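Local coordinates for protein putative dehydratase (Mesorhizobium loti, PDB 2POZ) that is of unknown function but belongs to the mandelate racemase and muconate lactonizing enzyme family and probably acts as a lyase, at residues M203-G208 against V230-D235; R217-I222 against I249-A254. All coordinates share one frame; numbering follows the deposited sequence.

Overall arrangement
Contact 1 pairs the C-terminal ends of strands 201-205 and 227-231 in the parallel barrel sheet; contact 2 lies farther out (centre about 23 Å from the chain centre, against about 15 Å for contact 1), where helix 212-222 packs on the loop before strand 253-255. Their centres are about 10 Å apart and their segments alternate. Two probable backbone hydrogen bonds join them, Glu232 N to Ala254 O (2.9 Å) and Val230 N to Pro252 O (3.0 Å), as strands 227-231 and 253-255 run side by side. Leu206 also touches Phe218 and Cys219 of the helix. The carboxylates of contact 1 stand at the strand ends where enolase-superfamily barrels carry their active site.

Contact 1: residues M203-G208 against V230-D235; sequences MVDLSG and VEEPCD
The C-terminal ends of two neighbouring parallel strands of the barrel meet here, with Val204 bridged to Val230 and Asp205 to Glu231. Glu231 N donates to Val204 O (2.8 Å), and Leu206 N continues the ladder to Glu231 O (2.9 Å). Beyond the strands, Gly208 N reaches Glu232 O (2.8 Å), keeping the two departing loops together. CG of Asp205 is anti to its backbone N (chi1 173°), and the carboxylate it carries stacks on that of Glu231, the planes 15° apart and Asp205 OD1 3.9 Å from Glu231 OE2. Lys157 forms a salt bridge with Glu231 OE1, and Arg258 one with Glu232 OE1. Asp205 OD1 also takes the N-H of Ser207 (2.8 Å from Ser207 N) from above the carboxylate plane, 52° out of it, closing an Asx turn. An alanine in place of Asp205 would probably leave Ser207 N without this acceptor, freeing the turn to shift, and deprive the acidic cluster of one member. On the face of the sheet that carries Val204 and Val230, Leu206 crosses Val230 obliquely in tight packing, its CG 3.4 Å from Val230 CG2, while CD1 reaches Pro233. Parallel strands joined through helix 212-222 form a beta-alpha-beta unit, and acidic side chains at their C-terminal ends are consistent with the metal site of an enolase-superfamily barrel.

Contact 2: residues R217-I222 against I249-A254; sequences RFCRKI and IPLPIA
Ile222, which meets Leu251 across the contact, also lays CG2 over one face of the Phe218 ring, 3.9 Å above its plane and offset toward the rim. The Phe218 ring itself turns to Ala185 and Val189 of helix 179-196 rather than to segment 249-254. On the loop side, Pro250 brings the CD corner of its ring to the aliphatic part of Arg220, with Pro250 CD 4.1 Å from Arg220 CG and the two side chains crossing at about a right angle. Cys219 sits in the middle of the interface. Its CB is 3.7 Å from Ile249 CG2 and equally 3.7 Å from Leu251 CD1, so one carbon touches both branched side chains. SG, anti to the carbonyl carbon (chi1 -68°), lies 4.1 Å from Ile249 CD1. Leu251 CD1 further approaches the helix backbone, 3.6 Å from Cys219 O. Ile222 joins from farther along: its CG1 stands between the backbone N and the carbonyl carbon (chi1 64°), which brings CG1 4.0 Å from Leu251 CD1, with Ile222 CD1 equally close; these side chains too cross at about a right angle. Ile249 also packs on Val230, and Pro250 touches Arg220 of a neighbouring subunit. No hydrogen bond or salt bridge spans the two segments, so the helix is held against the loop by the fit of methyl and methylene groups, and the polar end of Arg220 makes its bonds elsewhere, including a weak one to Gln248.

Contact 1: residues M203-G208 against V230-D235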
HETATM    1  N   MSE A 203     -18.303  29.345  -2.579  1.00 13.80           N
HETATM    2  CA  MSE A 203     -17.062  28.629  -2.333  1.00 15.73           C
HETATM    3  C   MSE A 203     -16.618  29.012  -0.926  1.00 13.34           C
HETATM    4  O   MSE A 203     -16.597  30.188  -0.568  1.00 12.57           O
HETATM    5  CB  MSE A 203     -15.978  29.023  -3.343  1.00 18.77           C
HETATM    6  CG  MSE A 203     -16.210  28.535  -4.770  1.00 27.80           C
HETATM    7 SE   MSE A 203     -17.687  29.417  -5.698  1.00 41.77          SE
HETATM    8  CE  MSE A 203     -17.314  28.784  -7.503  1.00 33.41           C
ATOM      9  N   VAL A 204     -16.281  28.016  -0.123  1.00 12.79           N
ATOM     10  CA  VAL A 204     -15.840  28.269   1.237  1.00 12.99           C
ATOM     11  C   VAL A 204     -14.341  28.001   1.370  1.00 14.03           C
ATOM     12  O   VAL A 204     -13.878  26.867   1.207  1.00 14.45           O
ATOM     13  CB  VAL A 204     -16.619  27.383   2.241  1.00 12.54           C
ATOM     14  CG1 VAL A 204     -15.989  27.465   3.618  1.00 13.14           C
ATOM     15  CG2 VAL A 204     -18.070  27.845   2.313  1.00 15.50           C
ATOM     16  N   ASP A 205     -13.587  29.057   1.652  1.00 13.80           N
ATOM     17  CA  ASP A 205     -12.143  28.951   1.839  1.00 13.32           C
ATOM     18  C   ASP A 205     -11.863  28.846   3.338  1.00 12.67           C
ATOM     19  O   ASP A 205     -12.241  29.735   4.109  1.00 11.68           O
ATOM     20  CB  ASP A 205     -11.447  30.183   1.242  1.00 13.73           C
ATOM     21  CG  ASP A 205      -9.949  30.230   1.552  1.00 16.53           C
ATOM     22  OD1 ASP A 205      -9.345  29.176   1.850  1.00 15.43           O
ATOM     23  OD2 ASP A 205      -9.375  31.334   1.489  1.00 14.82           O
ATOM     24  N   LEU A 206     -11.231  27.748   3.751  1.00  9.78           N
ATOM     25  CA  LEU A 206     -10.907  27.545   5.157  1.00 11.14           C
ATOM     26  C   LEU A 206      -9.477  27.996   5.458  1.00 10.29           C
ATOM     27  O   LEU A 206      -9.077  28.102   6.617  1.00 11.14           O
ATOM     28  CB  LEU A 206     -11.104  26.075   5.548  1.00  9.37           C
ATOM     29  CG  LEU A 206     -12.531  25.540   5.357  1.00 12.00           C
ATOM     30  CD1 LEU A 206     -12.644  24.134   5.951  1.00 13.90           C
ATOM     31  CD2 LEU A 206     -13.535  26.478   6.025  1.00 13.30           C
ATOM     32  N   SER A 207      -8.717  28.258   4.401  1.00 10.66           N
ATOM     33  CA  SER A 207      -7.338  28.729   4.517  1.00 11.69           C
ATOM     34  C   SER A 207      -6.542  27.971   5.577  1.00 12.53           C
ATOM     35  O   SER A 207      -5.854  28.581   6.389  1.00 13.60           O
ATOM     36  CB  SER A 207      -7.336  30.234   4.844  1.00 13.38           C
ATOM     37  OG  SER A 207      -6.083  30.840   4.566  1.00 12.07           O
ATOM     38  N   GLY A 208      -6.636  26.643   5.566  1.00 12.77           N
ATOM     39  CA  GLY A 208      -5.907  25.845   6.537  1.00 12.93           C
ATOM     40  C   GLY A 208      -6.803  25.089   7.503  1.00 15.27           C
ATOM     41  O   GLY A 208      -6.440  24.008   7.982  1.00 16.12           O
ATOM     42  N   VAL A 230     -14.748  23.510  -0.974  1.00 15.11           N
ATOM     43  CA  VAL A 230     -14.082  24.019   0.211  1.00 14.13           C
ATOM     44  C   VAL A 230     -12.595  24.065  -0.152  1.00 14.11           C
ATOM     45  O   VAL A 230     -12.041  23.085  -0.656  1.00 13.78           O
ATOM     46  CB  VAL A 230     -14.315  23.101   1.450  1.00 16.52           C
ATOM     47  CG1 VAL A 230     -13.659  21.741   1.246  1.00 18.33           C
ATOM     48  CG2 VAL A 230     -13.760  23.763   2.693  1.00 16.85           C
ATOM     49  N   GLU A 231     -11.965  25.209   0.089  1.00 11.57           N
ATOM     50  CA  GLU A 231     -10.555  25.411  -0.227  1.00 12.85           C
ATOM     51  C   GLU A 231      -9.639  25.226   0.981  1.00 12.83           C
ATOM     52  O   GLU A 231      -9.945  25.692   2.090  1.00 11.43           O
ATOM     53  CB  GLU A 231     -10.360  26.811  -0.811  1.00 13.86           C
ATOM     54  CG  GLU A 231      -8.941  27.119  -1.259  1.00 16.26           C
ATOM     55  CD  GLU A 231      -8.811  28.530  -1.809  1.00 18.36           C
ATOM     56  OE1 GLU A 231      -9.795  29.021  -2.401  1.00 16.75           O
ATOM     57  OE2 GLU A 231      -7.726  29.139  -1.659  1.00 21.02           O
ATOM     58  N   GLU A 232      -8.511  24.552   0.754  1.00 11.38           N
ATOM     59  CA  GLU A 232      -7.528  24.282   1.799  1.00 12.12           C
ATOM     60  C   GLU A 232      -8.173  23.910   3.134  1.00 11.51           C
ATOM     61  O   GLU A 232      -8.041  24.641   4.111  1.00 10.52           O
ATOM     62  CB  GLU A 232      -6.618  25.499   2.006  1.00 13.04           C
ATOM     63  CG  GLU A 232      -5.712  25.834   0.829  1.00 17.66           C
ATOM     64  CD  GLU A 232      -4.743  26.959   1.159  1.00 18.64           C
ATOM     65  OE1 GLU A 232      -5.205  28.014   1.648  1.00 17.28           O
ATOM     66  OE2 GLU A 232      -3.525  26.791   0.930  1.00 18.58           O
ATOM     67  N   PRO A 233      -8.867  22.762   3.198  1.00 11.95           N
ATOM     68  CA  PRO A 233      -9.509  22.355   4.452  1.00 10.51           C
ATOM     69  C   PRO A 233      -8.495  22.079   5.561  1.00 12.24           C
ATOM     70  O   PRO A 233      -8.846  22.041   6.743  1.00 12.14           O
ATOM     71  CB  PRO A 233     -10.305  21.115   4.047  1.00 11.99           C
ATOM     72  CG  PRO A 233      -9.434  20.514   2.978  1.00 14.10           C
ATOM     73  CD  PRO A 233      -9.034  21.729   2.159  1.00 12.69           C
ATOM     74  N   CYS A 234      -7.237  21.866   5.183  1.00  8.65           N
ATOM     75  CA  CYS A 234      -6.210  21.635   6.188  1.00 10.72           C
ATOM     76  C   CYS A 234      -4.937  22.350   5.793  1.00  8.91           C
ATOM     77  O   CYS A 234      -4.811  22.840   4.673  1.00  7.97           O
ATOM     78  CB  CYS A 234      -5.920  20.143   6.373  1.00 11.51           C
ATOM     79  SG  CYS A 234      -5.249  19.342   4.900  1.00 16.62           S
ATOM     80  N   ASP A 235      -4.003  22.418   6.730  1.00 11.34           N
ATOM     81  CA  ASP A 235      -2.725  23.076   6.491  1.00 12.96           C
ATOM     82  C   ASP A 235      -2.078  22.467   5.250  1.00 11.12           C
ATOM     83  O   ASP A 235      -1.971  21.250   5.137  1.00 11.95           O
ATOM     84  CB  ASP A 235      -1.808  22.880   7.701  1.00 12.49           C
ATOM     85  CG  ASP A 235      -0.570  23.749   7.641  1.00 15.87           C
ATOM     86  OD1 ASP A 235       0.114  23.756   6.591  1.00 14.60           O
ATOM     87  OD2 ASP A 235      -0.277  24.421   8.654  1.00 15.81           O
TER

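Contact 2: residues R217-I222 against I249-A254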
ATOM      1  N   ARG A 217     -16.086  17.826  10.856  1.00 12.21           N
ATOM      2  CA  ARG A 217     -17.358  18.153  11.485  1.00 15.49           C
ATOM      3  C   ARG A 217     -17.976  19.405  10.857  1.00 13.25           C
ATOM      4  O   ARG A 217     -19.155  19.414  10.520  1.00 11.88           O
ATOM      5  CB  ARG A 217     -17.161  18.360  12.987  1.00 18.26           C
ATOM      6  CG  ARG A 217     -18.393  18.870  13.730  1.00 25.06           C
ATOM      7  CD  ARG A 217     -18.137  18.876  15.226  1.00 28.30           C
ATOM      8  NE  ARG A 217     -18.395  17.567  15.820  1.00 35.65           N
ATOM      9  CZ  ARG A 217     -17.657  17.001  16.772  1.00 34.16           C
ATOM     10  NH1 ARG A 217     -16.585  17.617  17.257  1.00 33.79           N
ATOM     11  NH2 ARG A 217     -18.005  15.815  17.246  1.00 33.06           N
ATOM     12  N   PHE A 218     -17.174  20.454  10.687  1.00 13.31           N
ATOM     13  CA  PHE A 218     -17.665  21.704  10.104  1.00 11.97           C
ATOM     14  C   PHE A 218     -18.123  21.551   8.647  1.00 13.22           C
ATOM     15  O   PHE A 218     -19.158  22.090   8.263  1.00 13.40           O
ATOM     16  CB  PHE A 218     -16.586  22.791  10.190  1.00 12.56           C
ATOM     17  CG  PHE A 218     -17.033  24.137   9.681  1.00 11.63           C
ATOM     18  CD1 PHE A 218     -17.950  24.900  10.400  1.00 13.16           C
ATOM     19  CD2 PHE A 218     -16.542  24.642   8.484  1.00 11.17           C
ATOM     20  CE1 PHE A 218     -18.366  26.153   9.928  1.00 13.40           C
ATOM     21  CE2 PHE A 218     -16.954  25.893   8.004  1.00 10.44           C
ATOM     22  CZ  PHE A 218     -17.863  26.645   8.725  1.00 12.11           C
ATOM     23  N   CYS A 219     -17.360  20.818   7.841  1.00 11.50           N
ATOM     24  CA  CYS A 219     -17.719  20.625   6.439  1.00 11.85           C
ATOM     25  C   CYS A 219     -19.023  19.839   6.302  1.00 13.72           C
ATOM     26  O   CYS A 219     -19.823  20.089   5.400  1.00 13.88           O
ATOM     27  CB  CYS A 219     -16.585  19.912   5.699  1.00 10.17           C
ATOM     28  SG  CYS A 219     -15.091  20.942   5.524  1.00 17.19           S
ATOM     29  N   ARG A 220     -19.233  18.882   7.191  1.00 14.08           N
ATOM     30  CA  ARG A 220     -20.464  18.107   7.142  1.00 17.92           C
ATOM     31  C   ARG A 220     -21.638  19.000   7.533  1.00 16.86           C
ATOM     32  O   ARG A 220     -22.720  18.897   6.964  1.00 19.77           O
ATOM     33  CB  ARG A 220     -20.375  16.905   8.085  1.00 15.43           C
ATOM     34  CG  ARG A 220     -19.496  15.779   7.545  1.00 17.29           C
ATOM     35  CD  ARG A 220     -19.352  14.644   8.555  1.00 19.23           C
ATOM     36  NE  ARG A 220     -18.623  13.517   7.982  1.00 17.80           N
ATOM     37  CZ  ARG A 220     -17.991  12.597   8.700  1.00 19.80           C
ATOM     38  NH1 ARG A 220     -18.000  12.673  10.026  1.00 19.63           N
ATOM     39  NH2 ARG A 220     -17.337  11.610   8.095  1.00 18.38           N
ATOM     40  N   LYS A 221     -21.418  19.887   8.497  1.00 16.65           N
ATOM     41  CA  LYS A 221     -22.481  20.777   8.940  1.00 17.87           C
ATOM     42  C   LYS A 221     -22.939  21.717   7.836  1.00 18.17           C
ATOM     43  O   LYS A 221     -24.139  21.933   7.680  1.00 19.79           O
ATOM     44  CB  LYS A 221     -22.031  21.589  10.155  1.00 18.89           C
ATOM     45  CG  LYS A 221     -23.160  22.313  10.885  1.00 21.89           C
ATOM     46  CD  LYS A 221     -22.663  22.904  12.201  1.00 22.45           C
ATOM     47  CE  LYS A 221     -23.775  23.637  12.950  1.00 25.01           C
ATOM     48  NZ  LYS A 221     -24.931  22.743  13.274  1.00 23.02           N
ATOM     49  N   ILE A 222     -22.004  22.262   7.057  1.00 14.78           N
ATOM     50  CA  ILE A 222     -22.385  23.192   5.995  1.00 16.88           C
ATOM     51  C   ILE A 222     -22.770  22.522   4.679  1.00 18.23           C
ATOM     52  O   ILE A 222     -23.226  23.192   3.752  1.00 17.27           O
ATOM     53  CB  ILE A 222     -21.267  24.230   5.693  1.00 16.42           C
ATOM     54  CG1 ILE A 222     -20.009  23.528   5.162  1.00 17.75           C
ATOM     55  CG2 ILE A 222     -20.959  25.029   6.951  1.00 13.98           C
ATOM     56  CD1 ILE A 222     -18.936  24.488   4.620  1.00 15.15           C
ATOM     57  N   ILE A 249     -15.665  13.951   3.979  1.00 15.35           N
ATOM     58  CA  ILE A 249     -16.636  15.026   3.799  1.00 15.43           C
ATOM     59  C   ILE A 249     -17.346  14.923   2.463  1.00 15.61           C
ATOM     60  O   ILE A 249     -16.826  14.339   1.517  1.00 15.10           O
ATOM     61  CB  ILE A 249     -15.982  16.426   3.913  1.00 13.86           C
ATOM     62  CG1 ILE A 249     -15.067  16.683   2.716  1.00 12.71           C
ATOM     63  CG2 ILE A 249     -15.211  16.526   5.224  1.00 11.69           C
ATOM     64  CD1 ILE A 249     -14.510  18.111   2.669  1.00 10.93           C
ATOM     65  N   PRO A 250     -18.552  15.507   2.365  1.00 17.64           N
ATOM     66  CA  PRO A 250     -19.331  15.466   1.127  1.00 19.03           C
ATOM     67  C   PRO A 250     -19.069  16.633   0.167  1.00 19.45           C
ATOM     68  O   PRO A 250     -19.762  16.777  -0.838  1.00 21.90           O
ATOM     69  CB  PRO A 250     -20.763  15.466   1.645  1.00 21.00           C
ATOM     70  CG  PRO A 250     -20.669  16.440   2.792  1.00 20.55           C
ATOM     71  CD  PRO A 250     -19.354  16.057   3.475  1.00 19.13           C
ATOM     72  N   LEU A 251     -18.068  17.453   0.468  1.00 17.58           N
ATOM     73  CA  LEU A 251     -17.770  18.608  -0.373  1.00 17.99           C
ATOM     74  C   LEU A 251     -16.520  18.429  -1.229  1.00 15.35           C
ATOM     75  O   LEU A 251     -15.558  17.812  -0.799  1.00 14.04           O
ATOM     76  CB  LEU A 251     -17.560  19.846   0.502  1.00 18.32           C
ATOM     77  CG  LEU A 251     -18.514  20.033   1.679  1.00 20.82           C
ATOM     78  CD1 LEU A 251     -18.062  21.221   2.521  1.00 20.97           C
ATOM     79  CD2 LEU A 251     -19.917  20.238   1.152  1.00 20.21           C
ATOM     80  N   PRO A 252     -16.533  18.959  -2.461  1.00 16.30           N
ATOM     81  CA  PRO A 252     -15.359  18.844  -3.330  1.00 15.96           C
ATOM     82  C   PRO A 252     -14.274  19.730  -2.709  1.00 15.80           C
ATOM     83  O   PRO A 252     -14.579  20.759  -2.094  1.00 14.33           O
ATOM     84  CB  PRO A 252     -15.856  19.414  -4.659  1.00 17.25           C
ATOM     85  CG  PRO A 252     -17.312  19.100  -4.638  1.00 19.02           C
ATOM     86  CD  PRO A 252     -17.698  19.441  -3.223  1.00 17.54           C
ATOM     87  N   ILE A 253     -13.017  19.340  -2.866  1.00 15.74           N
ATOM     88  CA  ILE A 253     -11.923  20.108  -2.297  1.00 12.69           C
ATOM     89  C   ILE A 253     -11.066  20.747  -3.373  1.00 14.09           C
ATOM     90  O   ILE A 253     -10.890  20.188  -4.454  1.00 13.27           O
ATOM     91  CB  ILE A 253     -11.020  19.211  -1.431  1.00 13.23           C
ATOM     92  CG1 ILE A 253     -11.830  18.626  -0.264  1.00 12.96           C
ATOM     93  CG2 ILE A 253      -9.834  20.009  -0.911  1.00 10.32           C
ATOM     94  CD1 ILE A 253     -11.048  17.605   0.578  1.00  9.41           C
ATOM     95  N   ALA A 254     -10.540  21.927  -3.059  1.00 13.37           N
ATOM     96  CA  ALA A 254      -9.656  22.659  -3.953  1.00 13.07           C
ATOM     97  C   ALA A 254      -8.456  23.145  -3.134  1.00 12.47           C
ATOM     98  O   ALA A 254      -8.617  23.609  -2.001  1.00 12.21           O
ATOM     99  CB  ALA A 254     -10.392  23.854  -4.571  1.00 12.80           C
TER